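Local coordinates for PvdO (Pseudomonas aeruginosa, PDB 5HHA), which probably takes part in maturation of a chromophore in the periplasm, binds calcium and belongs to the formylglycine-generating enzyme family, at residues Arg157-Pro170 with Arg250-Gly264. Sequence-based numbering, arbitrary orientation.
Sequences REYGARAGSAGPFP and RGNDWGEPPIFSRSG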
# COMPACT_ATOMS: atom_id res chain seq x y z
N ARG A 157 -2.27 3.91 6.14
CA ARG A 157 -2.44 3.70 4.72
C ARG A 157 -3.65 4.48 4.19
O ARG A 157 -3.57 5.17 3.17
CB ARG A 157 -2.50 2.20 4.40
CG ARG A 157 -2.03 1.81 3.00
CD ARG A 157 -2.99 2.21 1.88
NE ARG A 157 -2.49 1.72 0.60
CZ ARG A 157 -3.11 1.90 -0.56
NH1 ARG A 157 -4.33 2.42 -0.59
NH2 ARG A 157 -2.52 1.54 -1.68
N GLU A 158 -4.79 4.38 4.87
CA GLU A 158 -5.96 5.14 4.40
C GLU A 158 -5.70 6.65 4.49
O GLU A 158 -6.09 7.40 3.61
CB GLU A 158 -7.23 4.76 5.14
CG GLU A 158 -8.48 5.42 4.49
CD GLU A 158 -9.82 4.91 5.00
OE1 GLU A 158 -10.00 3.69 5.12
OE2 GLU A 158 -10.70 5.78 5.24
N TYR A 159 -5.03 7.09 5.56
CA TYR A 159 -4.69 8.50 5.73
C TYR A 159 -3.89 8.99 4.54
O TYR A 159 -4.13 10.05 3.97
CB TYR A 159 -3.89 8.66 7.00
CG TYR A 159 -3.45 10.05 7.39
CD1 TYR A 159 -4.39 11.04 7.67
CD2 TYR A 159 -2.10 10.34 7.61
CE1 TYR A 159 -3.99 12.30 8.12
CE2 TYR A 159 -1.70 11.60 8.04
CZ TYR A 159 -2.66 12.55 8.32
OH TYR A 159 -2.34 13.82 8.80
N GLY A 160 -2.88 8.21 4.17
CA GLY A 160 -1.97 8.54 3.09
C GLY A 160 -2.61 8.48 1.73
O GLY A 160 -2.25 9.24 0.82
N ALA A 161 -3.58 7.58 1.55
CA ALA A 161 -4.33 7.48 0.32
C ALA A 161 -5.23 8.69 0.15
O ALA A 161 -5.34 9.23 -0.95
CB ALA A 161 -5.16 6.20 0.28
N ARG A 162 -5.91 9.09 1.22
CA ARG A 162 -6.90 10.16 1.11
C ARG A 162 -6.28 11.54 0.94
O ARG A 162 -6.81 12.39 0.22
CB ARG A 162 -7.79 10.20 2.33
CG ARG A 162 -8.74 9.02 2.43
CD ARG A 162 -9.68 9.17 3.65
NE ARG A 162 -10.68 8.11 3.67
CZ ARG A 162 -11.72 8.06 2.84
NH1 ARG A 162 -11.95 9.04 2.00
NH2 ARG A 162 -12.53 7.02 2.86
N ALA A 163 -5.18 11.79 1.65
CA ALA A 163 -4.52 13.11 1.59
C ALA A 163 -5.52 14.25 1.81
O ALA A 163 -5.48 15.27 1.12
CB ALA A 163 -3.77 13.28 0.28
N GLY A 164 -6.41 14.07 2.78
CA GLY A 164 -7.37 15.10 3.14
C GLY A 164 -8.74 14.95 2.49
O GLY A 164 -9.69 15.65 2.89
N SER A 165 -8.91 14.02 1.58
CA SER A 165 -10.16 13.90 0.84
C SER A 165 -11.14 12.98 1.55
O SER A 165 -10.75 12.02 2.20
CB SER A 165 -9.89 13.41 -0.57
OG SER A 165 -9.36 12.10 -0.56
N ALA A 166 -12.43 13.30 1.46
CA ALA A 166 -13.48 12.56 2.15
C ALA A 166 -14.21 11.55 1.28
O ALA A 166 -14.88 10.66 1.79
CB ALA A 166 -14.50 13.56 2.70
N GLY A 167 -14.17 11.77 -0.02
CA GLY A 167 -14.84 10.90 -0.97
C GLY A 167 -14.00 9.69 -1.32
O GLY A 167 -12.96 9.44 -0.71
N PRO A 168 -14.46 8.93 -2.31
CA PRO A 168 -13.74 7.71 -2.67
C PRO A 168 -12.35 7.95 -3.26
O PRO A 168 -11.46 7.09 -3.11
CB PRO A 168 -14.67 7.05 -3.71
CG PRO A 168 -15.47 8.14 -4.25
CD PRO A 168 -15.68 9.11 -3.11
N PHE A 169 -12.15 9.09 -3.93
CA PHE A 169 -10.87 9.37 -4.57
C PHE A 169 -10.42 10.80 -4.35
O PHE A 169 -11.23 11.72 -4.34
CB PHE A 169 -10.96 9.15 -6.08
CG PHE A 169 -11.44 7.78 -6.46
CD1 PHE A 169 -10.60 6.68 -6.33
CD2 PHE A 169 -12.73 7.56 -6.91
CE1 PHE A 169 -11.03 5.39 -6.66
CE2 PHE A 169 -13.16 6.26 -7.23
CZ PHE A 169 -12.31 5.20 -7.10
N PRO A 170 -9.11 11.01 -4.23
CA PRO A 170 -8.59 12.38 -4.08
C PRO A 170 -8.44 13.12 -5.41
O PRO A 170 -8.01 14.29 -5.39
CB PRO A 170 -7.24 12.16 -3.39
CG PRO A 170 -6.79 10.82 -3.89
CD PRO A 170 -8.06 9.99 -4.01
N ARG A 250 -4.33 -3.40 1.68
CA ARG A 250 -4.96 -2.16 1.25
C ARG A 250 -4.62 -1.83 -0.20
O ARG A 250 -3.64 -2.32 -0.76
CB ARG A 250 -4.56 -1.00 2.15
CG ARG A 250 -5.43 -0.93 3.43
CD ARG A 250 -6.91 -0.70 3.08
NE ARG A 250 -7.72 -0.34 4.24
CZ ARG A 250 -8.28 0.85 4.43
NH1 ARG A 250 -8.22 1.84 3.54
NH2 ARG A 250 -9.00 1.01 5.51
N GLY A 251 -5.41 -0.94 -0.77
CA GLY A 251 -5.25 -0.51 -2.15
C GLY A 251 -6.02 -1.41 -3.09
O GLY A 251 -7.06 -1.97 -2.76
N ASN A 252 -5.52 -1.52 -4.31
CA ASN A 252 -6.18 -2.33 -5.33
C ASN A 252 -5.14 -2.67 -6.39
O ASN A 252 -4.23 -1.88 -6.63
CB ASN A 252 -7.35 -1.55 -5.94
CG ASN A 252 -8.30 -2.42 -6.71
OD1 ASN A 252 -8.44 -3.61 -6.44
ND2 ASN A 252 -9.01 -1.81 -7.64
N ASP A 253 -5.28 -3.81 -7.05
CA ASP A 253 -4.28 -4.23 -8.02
C ASP A 253 -4.70 -4.09 -9.47
O ASP A 253 -5.86 -3.87 -9.82
CB ASP A 253 -3.81 -5.66 -7.73
CG ASP A 253 -4.86 -6.70 -7.99
OD1 ASP A 253 -5.01 -7.18 -9.13
OD2 ASP A 253 -5.55 -7.10 -7.00
N TRP A 254 -3.68 -4.25 -10.30
CA TRP A 254 -3.75 -4.19 -11.74
C TRP A 254 -4.83 -5.05 -12.36
O TRP A 254 -5.25 -4.76 -13.49
CB TRP A 254 -2.39 -4.60 -12.33
CG TRP A 254 -1.92 -5.96 -11.93
CD1 TRP A 254 -1.10 -6.27 -10.89
CD2 TRP A 254 -2.24 -7.20 -12.58
NE1 TRP A 254 -0.89 -7.61 -10.83
CE2 TRP A 254 -1.57 -8.21 -11.86
CE3 TRP A 254 -3.03 -7.55 -13.68
CZ2 TRP A 254 -1.65 -9.56 -12.22
CZ3 TRP A 254 -3.11 -8.90 -14.04
CH2 TRP A 254 -2.43 -9.89 -13.30
N GLY A 255 -5.24 -6.13 -11.72
CA GLY A 255 -6.24 -7.01 -12.30
C GLY A 255 -7.67 -6.74 -11.88
O GLY A 255 -8.57 -7.45 -12.32
N GLU A 256 -7.89 -5.72 -11.07
CA GLU A 256 -9.17 -5.50 -10.42
C GLU A 256 -9.87 -4.26 -10.94
O GLU A 256 -9.24 -3.31 -11.40
CB GLU A 256 -8.93 -5.32 -8.93
CG GLU A 256 -8.42 -6.56 -8.22
CD GLU A 256 -9.47 -7.59 -7.97
OE1 GLU A 256 -10.50 -7.28 -7.30
OE2 GLU A 256 -9.21 -8.75 -8.41
N PRO A 257 -11.20 -4.24 -10.84
CA PRO A 257 -11.95 -3.07 -11.31
C PRO A 257 -11.82 -1.88 -10.35
O PRO A 257 -11.56 -2.08 -9.15
CB PRO A 257 -13.38 -3.61 -11.37
CG PRO A 257 -13.43 -4.69 -10.32
CD PRO A 257 -12.07 -5.34 -10.37
N PRO A 258 -12.03 -0.65 -10.83
CA PRO A 258 -11.77 0.55 -10.03
C PRO A 258 -12.77 0.78 -8.89
O PRO A 258 -12.49 1.57 -8.01
CB PRO A 258 -11.82 1.67 -11.05
CG PRO A 258 -12.69 1.14 -12.16
CD PRO A 258 -12.37 -0.32 -12.23
N ILE A 259 -13.88 0.05 -8.87
CA ILE A 259 -14.80 0.15 -7.75
C ILE A 259 -14.11 -0.27 -6.45
O ILE A 259 -14.52 0.15 -5.36
CB ILE A 259 -16.07 -0.73 -8.03
CG1 ILE A 259 -17.25 -0.37 -7.13
CG2 ILE A 259 -15.75 -2.18 -7.99
CD1 ILE A 259 -17.83 0.98 -7.38
N PHE A 260 -13.03 -1.05 -6.54
CA PHE A 260 -12.27 -1.44 -5.35
C PHE A 260 -11.05 -0.56 -5.11
O PHE A 260 -10.30 -0.81 -4.16
CB PHE A 260 -11.87 -2.91 -5.44
CG PHE A 260 -13.03 -3.83 -5.61
CD1 PHE A 260 -14.11 -3.78 -4.76
CD2 PHE A 260 -13.06 -4.77 -6.63
CE1 PHE A 260 -15.20 -4.62 -4.92
CE2 PHE A 260 -14.14 -5.61 -6.78
CZ PHE A 260 -15.20 -5.55 -5.92
N SER A 261 -10.88 0.51 -5.89
CA SER A 261 -9.78 1.43 -5.73
C SER A 261 -10.08 2.57 -4.77
O SER A 261 -9.18 3.36 -4.44
CB SER A 261 -9.40 2.04 -7.08
OG SER A 261 -8.72 1.10 -7.90
N ARG A 262 -11.31 2.63 -4.28
CA ARG A 262 -11.73 3.71 -3.39
C ARG A 262 -10.85 3.72 -2.15
O ARG A 262 -10.44 2.65 -1.66
CB ARG A 262 -13.18 3.45 -2.97
CG ARG A 262 -14.17 3.36 -4.12
CD ARG A 262 -15.56 2.87 -3.71
NE ARG A 262 -15.45 1.55 -3.09
CZ ARG A 262 -15.48 1.29 -1.80
NH1 ARG A 262 -15.87 2.20 -0.90
NH2 ARG A 262 -15.23 0.07 -1.39
N SER A 263 -10.62 4.90 -1.58
CA SER A 263 -9.70 5.04 -0.46
C SER A 263 -10.07 4.18 0.74
O SER A 263 -9.18 3.81 1.53
CB SER A 263 -9.62 6.49 -0.03
OG SER A 263 -8.98 7.29 -1.00
N GLY A 264 -11.36 3.91 0.96
CA GLY A 264 -11.80 3.14 2.09
C GLY A 264 -11.96 1.65 1.89
O GLY A 264 -12.31 0.94 2.82
O HOH W 1 -2.96 0.28 -4.30
O HOH W 2 -6.63 2.58 1.19
O HOH W 3 -7.08 3.35 -1.96
O HOH W 4 -12.22 2.15 5.37
O HOH W 5 -10.21 9.65 -1.22
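E158 shares its carboxylate between R250 across the contact and R162 one helical turn on, a salt-bridge network buried in the FGE-sulfatase fold that ties helix 154-162 to strand 247-251. It exemplifies a buried carboxylate paid for by giving each oxygen its own arginine. R250 grips OE1 end-on, NH2 at 2.9 Å meeting it nearly along the C-O axis and NH1 at 3.0 Å from the anti side. R162 comes side-on, NE at 2.8 Å and NH2 at 3.2 Å both reaching OE2 from the same face of the carboxylate. Two arginines around one carboxylate probably favour its ionised form. S263 packs against one face of the R162 guanidinium, its CB over the centre and 3.9 Å from the plane. The loop after the strand is held separately, S263 N donating to P168 O (2.8 Å, 157° at the hydrogen), while S261 packs its CB at the F169 ring edge. R157, bent at chi2 (-72°), lays a guanidinium face over the R250-G251 peptide, with NH1 3.4 Å from G251 CA.

Farther out, E154 pairs with R250 NE, E219 and M213 O hold the R157 guanidinium, and G53 N donates to E158 OE2. Calcium ligand T187 lies beside S261. Water 5 links G167 O, S165 OG and S263 OG, its oxygen 2.7 Å from S263 OG.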